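PDB 3FHD: ORF 37 from Human herpesvirus 8 type M, which acts as an alkaline nuclease of the PD-(D/E)XK superfamily, with endonuclease and exonuclease activity on DNA, and helps process branched viral DNA intermediates so that unit-length genomes can be packaged. Local coordinates for residues L225-M230 with G254-D259; Q136-C141 with E407-L412; K300-S305 with T428-K433; Y273-M278 with P282-Y287; S60-L63 with K67-D70. All blocks are in the same frame, centred on the assembly; numbering follows the deposited sequence.

Contact 1 of 5, residues L225-M230 with G254-D259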
# COMPACT_ATOMS: atom_id res chain seq x y z
N LEU A 225 -5.25 8.48 -8.99
CA LEU A 225 -4.94 7.17 -9.49
C LEU A 225 -3.48 6.79 -9.26
O LEU A 225 -3.18 5.60 -9.25
CB LEU A 225 -5.29 7.05 -10.99
N ASP A 226 -2.59 7.77 -9.09
CA ASP A 226 -1.15 7.48 -8.90
C ASP A 226 -0.54 8.11 -7.62
O ASP A 226 -0.33 9.31 -7.55
CB ASP A 226 -0.33 7.85 -10.15
CG ASP A 226 -0.85 7.18 -11.41
OD1 ASP A 226 -0.80 5.94 -11.49
OD2 ASP A 226 -1.33 7.90 -12.32
N TYR A 227 -0.26 7.25 -6.65
CA TYR A 227 0.32 7.61 -5.34
C TYR A 227 1.72 7.02 -5.24
O TYR A 227 1.89 5.85 -5.55
CB TYR A 227 -0.49 6.94 -4.23
CG TYR A 227 -1.74 7.69 -3.95
CD1 TYR A 227 -1.70 8.81 -3.14
CD2 TYR A 227 -2.95 7.33 -4.51
CE1 TYR A 227 -2.80 9.53 -2.86
CE2 TYR A 227 -4.11 8.08 -4.23
CZ TYR A 227 -4.00 9.18 -3.40
OH TYR A 227 -5.07 9.99 -3.06
N GLY A 228 2.66 7.81 -4.70
CA GLY A 228 4.01 7.34 -4.44
C GLY A 228 4.09 6.67 -3.07
O GLY A 228 3.10 6.20 -2.52
N PHE A 229 5.30 6.62 -2.53
CA PHE A 229 5.51 5.96 -1.27
C PHE A 229 5.47 7.00 -0.12
O PHE A 229 6.24 7.96 -0.13
CB PHE A 229 6.87 5.27 -1.25
CG PHE A 229 7.01 4.32 -0.10
CD1 PHE A 229 6.12 3.25 0.06
CD2 PHE A 229 8.02 4.50 0.83
CE1 PHE A 229 6.26 2.34 1.16
CE2 PHE A 229 8.16 3.63 1.90
CZ PHE A 229 7.28 2.56 2.07
N MET A 230 4.56 6.81 0.82
CA MET A 230 4.35 7.72 1.93
C MET A 230 4.98 7.16 3.18
O MET A 230 4.38 6.30 3.83
CB MET A 230 2.86 7.90 2.16
CG MET A 230 2.23 8.70 1.02
SD MET A 230 0.44 8.78 0.90
CE MET A 230 -0.08 7.24 1.55
N GLY A 254 3.09 21.41 -3.63
CA GLY A 254 2.43 20.91 -4.84
C GLY A 254 2.05 19.47 -4.49
O GLY A 254 1.93 18.60 -5.36
N ARG A 255 1.86 19.26 -3.19
CA ARG A 255 1.71 17.97 -2.52
C ARG A 255 0.24 17.51 -2.43
O ARG A 255 -0.69 18.28 -2.75
CB ARG A 255 2.31 18.07 -1.12
N LEU A 256 0.04 16.27 -1.97
CA LEU A 256 -1.31 15.69 -1.82
C LEU A 256 -2.09 16.24 -0.64
O LEU A 256 -1.52 16.55 0.42
CB LEU A 256 -1.27 14.16 -1.72
CG LEU A 256 -1.18 13.41 -3.05
CD1 LEU A 256 -0.85 11.96 -2.78
CD2 LEU A 256 -2.45 13.53 -3.91
N GLN A 257 -3.40 16.36 -0.85
CA GLN A 257 -4.36 16.75 0.18
C GLN A 257 -5.43 15.66 0.25
O GLN A 257 -6.24 15.50 -0.67
CB GLN A 257 -5.01 18.10 -0.15
CG GLN A 257 -4.45 19.29 0.62
CD GLN A 257 -5.26 20.59 0.44
OE1 GLN A 257 -6.09 20.73 -0.47
NE2 GLN A 257 -5.00 21.54 1.31
N PHE A 258 -5.42 14.92 1.36
CA PHE A 258 -6.48 14.01 1.71
C PHE A 258 -7.63 14.77 2.41
O PHE A 258 -7.43 15.37 3.47
CB PHE A 258 -5.95 12.92 2.65
CG PHE A 258 -4.96 11.98 2.02
CD1 PHE A 258 -5.38 10.95 1.18
CD2 PHE A 258 -3.60 12.10 2.30
CE1 PHE A 258 -4.47 10.05 0.60
CE2 PHE A 258 -2.66 11.19 1.72
CZ PHE A 258 -3.12 10.17 0.87
N ASP A 259 -8.82 14.76 1.82
CA ASP A 259 -10.01 15.26 2.50
C ASP A 259 -10.25 14.39 3.75
O ASP A 259 -10.10 13.16 3.67
CB ASP A 259 -11.23 15.19 1.57
CG ASP A 259 -12.44 15.92 2.11
OD1 ASP A 259 -12.32 17.13 2.43
OD2 ASP A 259 -13.53 15.30 2.20

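Contact 2 of 5, residues Q136-C141 with E407-L412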
# COMPACT_ATOMS: atom_id res chain seq x y z
N GLN A 136 7.85 20.09 9.04
CA GLN A 136 8.97 19.89 8.10
C GLN A 136 9.15 18.43 7.66
O GLN A 136 9.41 18.17 6.49
CB GLN A 136 10.28 20.43 8.68
CG GLN A 136 10.22 21.97 8.81
CD GLN A 136 11.34 22.56 9.64
OE1 GLN A 136 11.93 21.90 10.51
NE2 GLN A 136 11.63 23.83 9.37
N ARG A 137 9.03 17.49 8.60
CA ARG A 137 9.16 16.09 8.25
C ARG A 137 8.00 15.70 7.33
O ARG A 137 8.18 15.01 6.32
CB ARG A 137 9.21 15.22 9.51
CG ARG A 137 10.53 15.35 10.30
CD ARG A 137 10.71 14.19 11.32
NE ARG A 137 9.64 14.16 12.32
CZ ARG A 137 9.56 14.91 13.41
NH1 ARG A 137 10.50 15.80 13.72
NH2 ARG A 137 8.51 14.76 14.22
N HIS A 138 6.81 16.15 7.69
CA HIS A 138 5.61 15.95 6.87
C HIS A 138 5.80 16.48 5.45
O HIS A 138 5.45 15.81 4.45
CB HIS A 138 4.40 16.65 7.52
CG HIS A 138 3.13 16.48 6.75
ND1 HIS A 138 2.30 17.53 6.44
CD2 HIS A 138 2.54 15.38 6.22
CE1 HIS A 138 1.27 17.10 5.75
NE2 HIS A 138 1.39 15.79 5.60
N HIS A 139 6.35 17.69 5.36
CA HIS A 139 6.61 18.28 4.05
C HIS A 139 7.60 17.44 3.21
O HIS A 139 7.32 17.15 2.05
CB HIS A 139 7.07 19.74 4.15
CG HIS A 139 7.23 20.38 2.82
ND1 HIS A 139 6.19 21.01 2.17
CD2 HIS A 139 8.30 20.48 1.99
CE1 HIS A 139 6.62 21.49 1.01
NE2 HIS A 139 7.89 21.17 0.88
N ILE A 140 8.70 16.99 3.82
CA ILE A 140 9.64 16.08 3.15
C ILE A 140 8.96 14.78 2.64
O ILE A 140 9.12 14.36 1.48
CB ILE A 140 10.89 15.81 4.04
CG1 ILE A 140 11.82 17.07 4.16
CG2 ILE A 140 11.65 14.55 3.56
CD1 ILE A 140 12.40 17.55 2.87
N CYS A 141 8.18 14.14 3.51
CA CYS A 141 7.51 12.90 3.15
C CYS A 141 6.53 13.07 1.99
O CYS A 141 6.41 12.20 1.10
CB CYS A 141 6.85 12.32 4.40
SG CYS A 141 8.06 11.73 5.62
N GLU A 407 -4.24 8.81 8.12
CA GLU A 407 -4.71 9.63 9.24
C GLU A 407 -3.62 10.48 9.91
O GLU A 407 -3.90 11.60 10.36
CB GLU A 407 -5.49 8.77 10.23
CG GLU A 407 -6.86 8.39 9.64
CD GLU A 407 -7.47 7.13 10.25
OE1 GLU A 407 -7.05 6.74 11.38
OE2 GLU A 407 -8.37 6.54 9.58
N GLU A 408 -2.41 9.96 9.94
CA GLU A 408 -1.20 10.71 10.35
C GLU A 408 -0.98 11.95 9.46
O GLU A 408 -0.80 13.05 9.98
CB GLU A 408 0.03 9.77 10.33
CG GLU A 408 1.39 10.38 10.84
CD GLU A 408 2.53 9.34 10.73
OE1 GLU A 408 2.22 8.17 10.49
OE2 GLU A 408 3.74 9.66 10.88
N TYR A 409 -1.02 11.78 8.13
CA TYR A 409 -0.84 12.90 7.19
C TYR A 409 -1.98 13.94 7.33
O TYR A 409 -1.73 15.14 7.38
CB TYR A 409 -0.78 12.37 5.75
CG TYR A 409 0.57 11.83 5.28
CD1 TYR A 409 1.20 12.39 4.15
CD2 TYR A 409 1.23 10.82 5.96
CE1 TYR A 409 2.44 11.89 3.68
CE2 TYR A 409 2.51 10.33 5.51
CZ TYR A 409 3.11 10.88 4.37
OH TYR A 409 4.32 10.40 3.89
N ILE A 410 -3.22 13.48 7.40
CA ILE A 410 -4.37 14.37 7.67
C ILE A 410 -4.17 15.17 8.98
O ILE A 410 -4.59 16.32 9.07
CB ILE A 410 -5.70 13.57 7.74
CG1 ILE A 410 -6.09 13.10 6.36
CG2 ILE A 410 -6.87 14.45 8.36
CD1 ILE A 410 -7.18 12.04 6.36
N GLY A 411 -3.55 14.54 9.99
CA GLY A 411 -3.31 15.14 11.31
C GLY A 411 -2.27 16.24 11.24
O GLY A 411 -2.37 17.25 11.96
N LEU A 412 -1.29 16.07 10.37
CA LEU A 412 -0.22 17.05 10.16
C LEU A 412 -0.56 18.14 9.14
O LEU A 412 0.08 19.19 9.16
CB LEU A 412 1.09 16.35 9.74
CG LEU A 412 1.80 15.59 10.85
CD1 LEU A 412 2.77 14.55 10.33
CD2 LEU A 412 2.50 16.61 11.82

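Contact 3 of 5, residues K300-S305 with T428-K433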
# COMPACT_ATOMS: atom_id res chain seq x y z
N LYS A 300 -22.91 -17.06 -4.86
CA LYS A 300 -22.40 -18.19 -4.08
C LYS A 300 -21.92 -19.32 -5.01
O LYS A 300 -20.80 -19.82 -4.84
CB LYS A 300 -23.47 -18.68 -3.09
CG LYS A 300 -22.97 -19.71 -2.08
CD LYS A 300 -24.09 -20.18 -1.14
CE LYS A 300 -23.83 -21.63 -0.73
NZ LYS A 300 -24.82 -22.21 0.22
N ASP A 301 -22.74 -19.67 -5.99
CA ASP A 301 -22.40 -20.72 -6.95
C ASP A 301 -21.15 -20.38 -7.76
O ASP A 301 -20.35 -21.28 -8.09
CB ASP A 301 -23.60 -21.00 -7.87
N PHE A 302 -20.99 -19.09 -8.07
CA PHE A 302 -19.79 -18.60 -8.73
C PHE A 302 -18.58 -18.76 -7.81
O PHE A 302 -17.55 -19.33 -8.21
CB PHE A 302 -19.98 -17.14 -9.16
CG PHE A 302 -18.74 -16.51 -9.73
CD1 PHE A 302 -18.30 -16.83 -11.02
CD2 PHE A 302 -18.01 -15.59 -8.98
CE1 PHE A 302 -17.14 -16.25 -11.54
CE2 PHE A 302 -16.84 -15.01 -9.49
CZ PHE A 302 -16.41 -15.35 -10.78
N PHE A 303 -18.69 -18.31 -6.56
CA PHE A 303 -17.58 -18.47 -5.62
C PHE A 303 -17.15 -19.92 -5.45
O PHE A 303 -15.94 -20.22 -5.48
CB PHE A 303 -17.91 -17.84 -4.26
CG PHE A 303 -17.62 -16.36 -4.20
CD1 PHE A 303 -16.35 -15.87 -4.52
CD2 PHE A 303 -18.60 -15.46 -3.81
CE1 PHE A 303 -16.07 -14.51 -4.45
CE2 PHE A 303 -18.33 -14.11 -3.75
CZ PHE A 303 -17.06 -13.63 -4.08
N TYR A 304 -18.12 -20.81 -5.32
CA TYR A 304 -17.85 -22.23 -5.11
C TYR A 304 -17.80 -23.03 -6.41
O TYR A 304 -18.16 -24.20 -6.42
CB TYR A 304 -18.84 -22.85 -4.11
CG TYR A 304 -18.88 -22.17 -2.74
CD1 TYR A 304 -17.73 -21.62 -2.16
CD2 TYR A 304 -20.08 -22.06 -2.03
CE1 TYR A 304 -17.78 -20.99 -0.90
CE2 TYR A 304 -20.13 -21.45 -0.78
CZ TYR A 304 -18.99 -20.92 -0.22
OH TYR A 304 -19.06 -20.31 1.03
N SER A 305 -17.38 -22.40 -7.51
CA SER A 305 -17.14 -23.12 -8.76
C SER A 305 -15.67 -23.55 -8.89
O SER A 305 -15.28 -24.19 -9.87
CB SER A 305 -17.61 -22.29 -9.96
OG SER A 305 -16.84 -21.10 -10.09
N THR A 428 -12.11 -5.75 -5.16
CA THR A 428 -11.69 -7.02 -5.72
C THR A 428 -12.23 -7.13 -7.13
O THR A 428 -13.45 -7.06 -7.32
CB THR A 428 -12.27 -8.20 -4.89
OG1 THR A 428 -11.70 -8.20 -3.57
CG2 THR A 428 -11.93 -9.52 -5.54
N GLY A 429 -11.33 -7.29 -8.11
CA GLY A 429 -11.69 -7.47 -9.51
C GLY A 429 -11.60 -8.92 -9.97
O GLY A 429 -10.72 -9.66 -9.56
N PHE A 430 -12.53 -9.31 -10.84
CA PHE A 430 -12.63 -10.66 -11.41
C PHE A 430 -12.61 -10.48 -12.90
O PHE A 430 -13.10 -9.44 -13.41
CB PHE A 430 -13.93 -11.35 -10.99
CG PHE A 430 -14.03 -11.65 -9.52
CD1 PHE A 430 -13.70 -12.91 -9.02
CD2 PHE A 430 -14.46 -10.67 -8.62
CE1 PHE A 430 -13.79 -13.19 -7.67
CE2 PHE A 430 -14.56 -10.94 -7.26
CZ PHE A 430 -14.22 -12.20 -6.78
N PHE A 431 -12.03 -11.45 -13.60
CA PHE A 431 -11.70 -11.29 -15.02
C PHE A 431 -12.02 -12.53 -15.85
O PHE A 431 -12.22 -13.63 -15.30
CB PHE A 431 -10.21 -10.92 -15.21
CG PHE A 431 -9.84 -9.57 -14.64
CD1 PHE A 431 -9.86 -8.43 -15.44
CD2 PHE A 431 -9.44 -9.45 -13.31
CE1 PHE A 431 -9.50 -7.17 -14.92
CE2 PHE A 431 -9.09 -8.19 -12.78
CZ PHE A 431 -9.14 -7.05 -13.60
N ARG A 432 -12.08 -12.33 -17.17
CA ARG A 432 -12.17 -13.41 -18.14
C ARG A 432 -11.18 -13.24 -19.31
O ARG A 432 -10.77 -12.12 -19.66
CB ARG A 432 -13.61 -13.61 -18.63
CG ARG A 432 -14.12 -12.55 -19.62
CD ARG A 432 -15.48 -12.98 -20.20
NE ARG A 432 -16.04 -11.98 -21.14
CZ ARG A 432 -15.64 -11.81 -22.40
NH1 ARG A 432 -14.65 -12.54 -22.91
NH2 ARG A 432 -16.25 -10.90 -23.17
N LYS A 433 -10.78 -14.37 -19.89
CA LYS A 433 -9.99 -14.36 -21.11
C LYS A 433 -10.77 -13.73 -22.27
O LYS A 433 -12.00 -13.87 -22.38
CB LYS A 433 -9.55 -15.78 -21.48
CG LYS A 433 -8.56 -16.46 -20.50
CD LYS A 433 -7.28 -15.60 -20.27
CE LYS A 433 -6.18 -16.40 -19.54
NZ LYS A 433 -4.97 -15.55 -19.24

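Contact 4 of 5, residues Y273-M278 with P282-Y287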
# COMPACT_ATOMS: atom_id res chain seq x y z
N TYR A 273 -10.10 -17.24 -10.48
CA TYR A 273 -11.46 -17.23 -11.03
C TYR A 273 -11.50 -16.80 -12.50
O TYR A 273 -12.57 -16.66 -13.07
CB TYR A 273 -12.36 -16.31 -10.20
CG TYR A 273 -12.80 -16.89 -8.87
CD1 TYR A 273 -13.90 -17.75 -8.79
CD2 TYR A 273 -12.15 -16.54 -7.70
CE1 TYR A 273 -14.32 -18.28 -7.57
CE2 TYR A 273 -12.54 -17.07 -6.48
CZ TYR A 273 -13.63 -17.94 -6.42
OH TYR A 273 -14.04 -18.46 -5.21
N THR A 274 -10.34 -16.57 -13.10
CA THR A 274 -10.28 -16.24 -14.53
C THR A 274 -10.80 -17.43 -15.36
O THR A 274 -10.40 -18.57 -15.15
CB THR A 274 -8.84 -15.82 -14.93
OG1 THR A 274 -8.44 -14.68 -14.15
CG2 THR A 274 -8.75 -15.44 -16.44
N PHE A 275 -11.76 -17.16 -16.24
CA PHE A 275 -12.36 -18.20 -17.10
C PHE A 275 -12.36 -17.78 -18.57
O PHE A 275 -12.16 -16.60 -18.89
CB PHE A 275 -13.80 -18.53 -16.68
CG PHE A 275 -14.76 -17.37 -16.81
CD1 PHE A 275 -15.50 -17.19 -17.98
CD2 PHE A 275 -14.95 -16.48 -15.76
CE1 PHE A 275 -16.39 -16.11 -18.11
CE2 PHE A 275 -15.84 -15.41 -15.87
CZ PHE A 275 -16.55 -15.23 -17.06
N ALA A 276 -12.57 -18.76 -19.45
CA ALA A 276 -12.83 -18.46 -20.84
C ALA A 276 -14.25 -18.90 -21.15
O ALA A 276 -14.80 -19.82 -20.49
CB ALA A 276 -11.84 -19.15 -21.77
N LYS A 277 -14.87 -18.23 -22.12
CA LYS A 277 -16.23 -18.59 -22.51
C LYS A 277 -16.22 -19.87 -23.37
O LYS A 277 -16.71 -19.88 -24.49
CB LYS A 277 -16.93 -17.38 -23.17
CG LYS A 277 -16.98 -16.17 -22.19
CD LYS A 277 -17.37 -14.85 -22.84
CE LYS A 277 -18.82 -14.87 -23.29
NZ LYS A 277 -19.26 -13.50 -23.70
N MET A 278 -15.66 -20.95 -22.81
CA MET A 278 -15.58 -22.27 -23.50
C MET A 278 -16.68 -23.21 -23.02
O MET A 278 -17.13 -23.15 -21.87
CB MET A 278 -14.26 -23.03 -23.22
CG MET A 278 -12.96 -22.23 -23.24
SD MET A 278 -12.17 -22.04 -24.85
CE MET A 278 -11.58 -23.71 -25.15
N PRO A 282 -16.38 -24.77 -16.05
CA PRO A 282 -17.39 -24.74 -14.96
C PRO A 282 -17.58 -23.35 -14.31
O PRO A 282 -18.67 -23.04 -13.80
CB PRO A 282 -16.83 -25.71 -13.93
CG PRO A 282 -15.34 -25.64 -14.13
CD PRO A 282 -15.15 -25.47 -15.63
N ILE A 283 -16.53 -22.53 -14.31
CA ILE A 283 -16.62 -21.15 -13.81
C ILE A 283 -17.54 -20.36 -14.75
O ILE A 283 -18.40 -19.61 -14.29
CB ILE A 283 -15.21 -20.47 -13.71
CG1 ILE A 283 -14.24 -21.31 -12.88
CG2 ILE A 283 -15.33 -19.04 -13.17
CD1 ILE A 283 -12.86 -20.67 -12.74
N TYR A 284 -17.37 -20.56 -16.07
CA TYR A 284 -18.20 -19.90 -17.09
C TYR A 284 -19.68 -20.25 -16.89
O TYR A 284 -20.56 -19.37 -16.96
CB TYR A 284 -17.74 -20.29 -18.50
CG TYR A 284 -18.54 -19.68 -19.64
CD1 TYR A 284 -18.94 -18.34 -19.60
CD2 TYR A 284 -18.89 -20.44 -20.76
CE1 TYR A 284 -19.67 -17.78 -20.66
CE2 TYR A 284 -19.63 -19.90 -21.81
CZ TYR A 284 -20.00 -18.56 -21.75
OH TYR A 284 -20.72 -18.01 -22.78
N ALA A 285 -19.95 -21.52 -16.61
CA ALA A 285 -21.31 -21.97 -16.34
C ALA A 285 -21.95 -21.14 -15.22
O ALA A 285 -23.04 -20.60 -15.40
CB ALA A 285 -21.34 -23.47 -16.00
N ALA A 286 -21.25 -21.02 -14.09
CA ALA A 286 -21.70 -20.24 -12.95
C ALA A 286 -21.80 -18.74 -13.26
O ALA A 286 -22.73 -18.07 -12.82
CB ALA A 286 -20.80 -20.48 -11.77
N TYR A 287 -20.83 -18.21 -14.02
CA TYR A 287 -20.87 -16.81 -14.44
C TYR A 287 -22.12 -16.44 -15.26
O TYR A 287 -22.76 -15.42 -15.00
CB TYR A 287 -19.60 -16.45 -15.23
CG TYR A 287 -19.71 -15.12 -15.95
CD1 TYR A 287 -19.52 -13.92 -15.26
CD2 TYR A 287 -20.01 -15.06 -17.32
CE1 TYR A 287 -19.62 -12.69 -15.91
CE2 TYR A 287 -20.10 -13.83 -17.99
CZ TYR A 287 -19.92 -12.65 -17.27
OH TYR A 287 -19.99 -11.43 -17.90

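Contact 5 of 5, residues S60-L63 with K67-D70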
# COMPACT_ATOMS: atom_id res chain seq x y z
N SER A 60 19.66 0.39 4.45
CA SER A 60 20.56 -0.63 5.04
C SER A 60 22.02 -0.38 4.63
O SER A 60 22.91 -0.38 5.49
CB SER A 60 20.09 -2.05 4.69
OG SER A 60 18.75 -2.28 5.17
N LYS A 61 22.26 -0.16 3.33
CA LYS A 61 23.61 0.09 2.85
C LYS A 61 24.13 1.45 3.35
O LYS A 61 25.32 1.60 3.62
CB LYS A 61 23.67 0.02 1.32
CG LYS A 61 23.36 -1.37 0.72
CD LYS A 61 24.34 -2.44 1.15
CE LYS A 61 24.31 -3.67 0.20
NZ LYS A 61 22.92 -4.19 -0.08
N PHE A 62 23.25 2.44 3.44
CA PHE A 62 23.58 3.70 4.12
C PHE A 62 24.15 3.45 5.56
O PHE A 62 25.23 3.92 5.91
CB PHE A 62 22.33 4.60 4.11
CG PHE A 62 22.47 5.86 4.92
CD1 PHE A 62 23.22 6.94 4.44
CD2 PHE A 62 21.83 5.97 6.14
CE1 PHE A 62 23.32 8.11 5.20
CE2 PHE A 62 21.93 7.14 6.91
CZ PHE A 62 22.68 8.21 6.44
N LEU A 63 23.43 2.69 6.39
CA LEU A 63 23.80 2.50 7.78
C LEU A 63 25.05 1.62 7.95
O LEU A 63 25.71 1.64 9.02
CB LEU A 63 22.62 1.91 8.57
CG LEU A 63 21.38 2.77 8.68
CD1 LEU A 63 20.29 2.01 9.47
CD2 LEU A 63 21.72 4.11 9.31
N LYS A 67 31.45 5.58 6.73
CA LYS A 67 31.28 6.90 7.31
C LYS A 67 30.18 6.98 8.39
O LYS A 67 30.35 7.71 9.36
CB LYS A 67 31.08 7.95 6.21
CG LYS A 67 32.26 8.08 5.22
CD LYS A 67 32.19 9.42 4.48
CE LYS A 67 33.40 9.71 3.60
NZ LYS A 67 33.10 9.63 2.12
N VAL A 68 29.10 6.21 8.26
CA VAL A 68 28.06 6.08 9.32
C VAL A 68 28.60 5.27 10.51
O VAL A 68 28.35 5.62 11.67
CB VAL A 68 26.73 5.46 8.79
CG1 VAL A 68 25.70 5.29 9.93
CG2 VAL A 68 26.12 6.32 7.69
N ARG A 69 29.34 4.20 10.20
CA ARG A 69 29.98 3.32 11.20
C ARG A 69 30.95 4.11 12.08
O ARG A 69 30.94 3.98 13.31
CB ARG A 69 30.75 2.19 10.51
CG ARG A 69 29.89 1.08 9.91
CD ARG A 69 30.80 0.04 9.26
NE ARG A 69 30.07 -1.09 8.69
CZ ARG A 69 29.75 -2.20 9.34
NH1 ARG A 69 30.04 -2.34 10.64
NH2 ARG A 69 29.11 -3.17 8.70
N ASP A 70 31.80 4.91 11.41
CA ASP A 70 32.77 5.78 12.06
C ASP A 70 32.14 6.82 12.98
O ASP A 70 32.61 7.03 14.10
CB ASP A 70 33.63 6.48 11.01
CG ASP A 70 34.61 5.54 10.29
OD1 ASP A 70 34.75 4.35 10.69
OD2 ASP A 70 35.25 5.99 9.32

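Contact 1 of 5, residues L225-M230 with G254-D259
Tyr-227 and Phe-258 meet rim to rim inside the PD-(D/E)XK nuclease fold. Tyr-227 lies on the loop that leads into strand 230-231. Phe-258 lies on strand 256-259, which pairs with strand 248-250 in a small antiparallel sheet. The two rings lie nearly in parallel planes, 5° apart, with centroids 5.9 Å from each other. Neither covers the face of the other. The bump here is the CZ corner of Phe-258. It pushes into the hollow between the Tyr-227 ring and the sulfur of Met-230. On one wall Tyr-227 CE1 sits 3.8 Å from Phe-258 CZ. On the other is a Met-aromatic contact at the ring edge, with SD of Met-230 84° off the ring normal of Phe-258. The chain of Met-230 is extended through its second torsion (169°), which carries SD out to the ring. The last torsion turns only CE. Leu-256 packs against the Tyr-227 ring obliquely with CD1, though the modelled spacing there is doubtful. Val-248 touches Tyr-227, Leu-256 and Phe-258. From helix 394-412, Ile-405 packs on Met-230 and Ile-410 on Phe-258. Side chains tie the loop down: Gln-151 NE2 binds Tyr-227 O and Glu-145 OE2 binds Gly-228 N. The side chain of Tyr-227 is about 7 Å from that of Asp-243, a magnesium ligand. At the far end of its ring, Tyr-227 OH comes 3.7 Å from CE1 of Phe-258.

Contact 2 of 5, residues Q136-C141 with E407-L412
His-138 is the centre of this helix-helix packing, where helix 134-147 meets the end of helix 394-412. The two short axes approach to 10.5 Å, and their N-to-C directions differ by 125°. The tight part is built round the His-138 imidazole. Its CG stands anti to the backbone N (chi1 -179°), which sends the ring out between Leu-412 and Tyr-409. Leu-412 covers one face: its CB lies 3.7 Å from the centroid of the His-138 ring, in a CH-pi contact over the face. The imidazole edge turns toward the face of Tyr-409 in an offset edge-to-face pair, with planes at 81°. NE2 of His-138 lies 3.7 Å from CD1 of Tyr-409. One turn further along the first helix, Cys-141 packs against the hydroxyl end of the same tyrosine. Tyr-409 OH is hydrogen-bonded to Gln-231 O, which fixes the phenol beside strand 230-231. The looser side lies at the C-terminal end of helix 394-412. Leu-412 is partly exposed there and the neighbouring Gly-411 is exposed. Leu-412 O has a weak bond with His-135, and the leucine side chain also rests on Pro-233. His-138, Cys-141 and Tyr-409, by contrast, are buried. The closest approach is on the buried side, where Cys-141 CB comes 3.2 Å from Tyr-409 OH.

Contact 3 of 5, residues K300-S305 with T428-K433
Phe-430 has the largest buried surface here and meets two phenylalanines, Phe-302 and Phe-303. It projects from strand 423-432 of the mixed sheet toward the end of helix 296-303, and the three rings form an aromatic cluster. Phe-302 turns its edge to the face of Phe-430, in an offset edge-to-face pair with planes at 70°. Its CE2 lies 3.8 Å from CD1 of Phe-430. A first torsion near 180° (174°) swings the Phe-302 ring to the strand side. The CE1 of Phe-303 reaches CZ of Phe-430 at 3.8 Å, and these two rings sit obliquely, with centroids 6.0 Å apart. Just past the helix end, Ser-305 OG donates to Phe-302 O at 2.7 Å, in the carbonyl plane on a lone pair, and Ser-305 N binds the same oxygen. Tyr-273 meets Phe-302. Phe-303 also packs on Ile-460, and Phe-430 on Leu-458, of strand 455-464. On the strand, the next residue, Phe-431, packs on helix 203-217. Between these segments the helix is thus fixed to the sheet by carbon contact alone: burial of apolar rings supplies the attachment, and the edge-to-face geometry probably adds some directional preference.

Contact 4 of 5, residues Y273-M278 with P282-Y287
Tyr-273 OH is gripped twice, by Phe-303 O and by Ala-310 N. This anchors the start of loop 273-278, where Tyr-273 O rests 3.6 Å from CG2 of Ile-283. Phe-275 is buried against the first turns of helix 282-292. Its CG lies between the backbone N and the carbonyl carbon (chi1 64°), and the ring drops among Ile-283, Tyr-284 and Tyr-287. CZ of Phe-275 sits over one face of Tyr-287 and is 3.4 Å from its CG. Against Tyr-284 the Phe-275 ring is near parallel but slid aside, so the two barely overlap. Ile-283 CG2 touches CD2 of Phe-275 at 3.7 Å. Lys-277 lies at the centre of an inverse gamma turn, which lays its backbone over Tyr-284. The CA of Lys-277 stands 3.6 Å from the centroid of the Tyr-284 ring, 7° off the normal, a CH-pi contact. Met-278 O meets the edge of the same ring. The Lys-277 chain leads away to a salt bridge with Asp-369. Asp-281 binds both Ala-276 N and Tyr-284 N. The loop therefore holds the helix by aromatic and CH-pi packing, while the polar bonds named here go outside both segments.

Contact 5 of 5, residues S60-L63 with K67-D70
Two short consecutive helices, 59-64 and 66-72, pack against each other in the N-terminal part of the alkaline nuclease. Val-68 of the second helix packs back against Phe-62 and Leu-63 of the first. The chain turns so sharply that the CA atoms of Leu-63 and Val-68 are 5.8 Å apart. Val-68 carries the contact with both of its methyl groups. CG2 stands over the centre of the Phe-62 ring, 4.1 Å from its centroid and 11° off the normal. This is a CH-pi contact over one face. The near-trans first torsion of Phe-62 (173°) brings that face of the ring under CG2 of Val-68. The other methyl, CG1 of Val-68, lies against Leu-63. It is 4.2 Å from CD2 of Leu-63 and 3.8 Å from O of the same residue. The valine divides its methyls, one for the ring and one for the leucine. The surroundings close the helix pair further. Phe-62 and Leu-63 both pack on Leu-84 of helix 83-100, and Val-68 also touches Phe-33. Leu-63 O is hydrogen-bonded to Tyr-492 OH. Arg-69 gives NE to Lys-64 O, and its guanidinium makes a cation-pi contact with Tyr-492. Exposed Arg-69 adds little to the packing itself. The tightest approach between the two helices is a methyl on a carbonyl: Val-68 CG2 lies 3.1 Å from Phe-62 O.

How the contacts relate
From the N terminus, contact 5 closes first, as a local turn between two consecutive helices. Contact 2 then opens on helix 134-147 and closes only at helix 394-412. Its long loop encloses contact 1, which joins a loop to strand 256-259, and contact 4, which folds a loop onto helix 282-292. Contact 3 crosses contact 2: helix 296-303 lies inside that loop, but strand 423-432 comes after it. Contacts 1 and 2 touch, with Met-230 beside Tyr-409. Contacts 3 and 4 are also adjacent, and a probable backbone hydrogen bond joins Lys-433 N to Phe-275 O. These two pairs lie about 32 to 46 Å apart between centres.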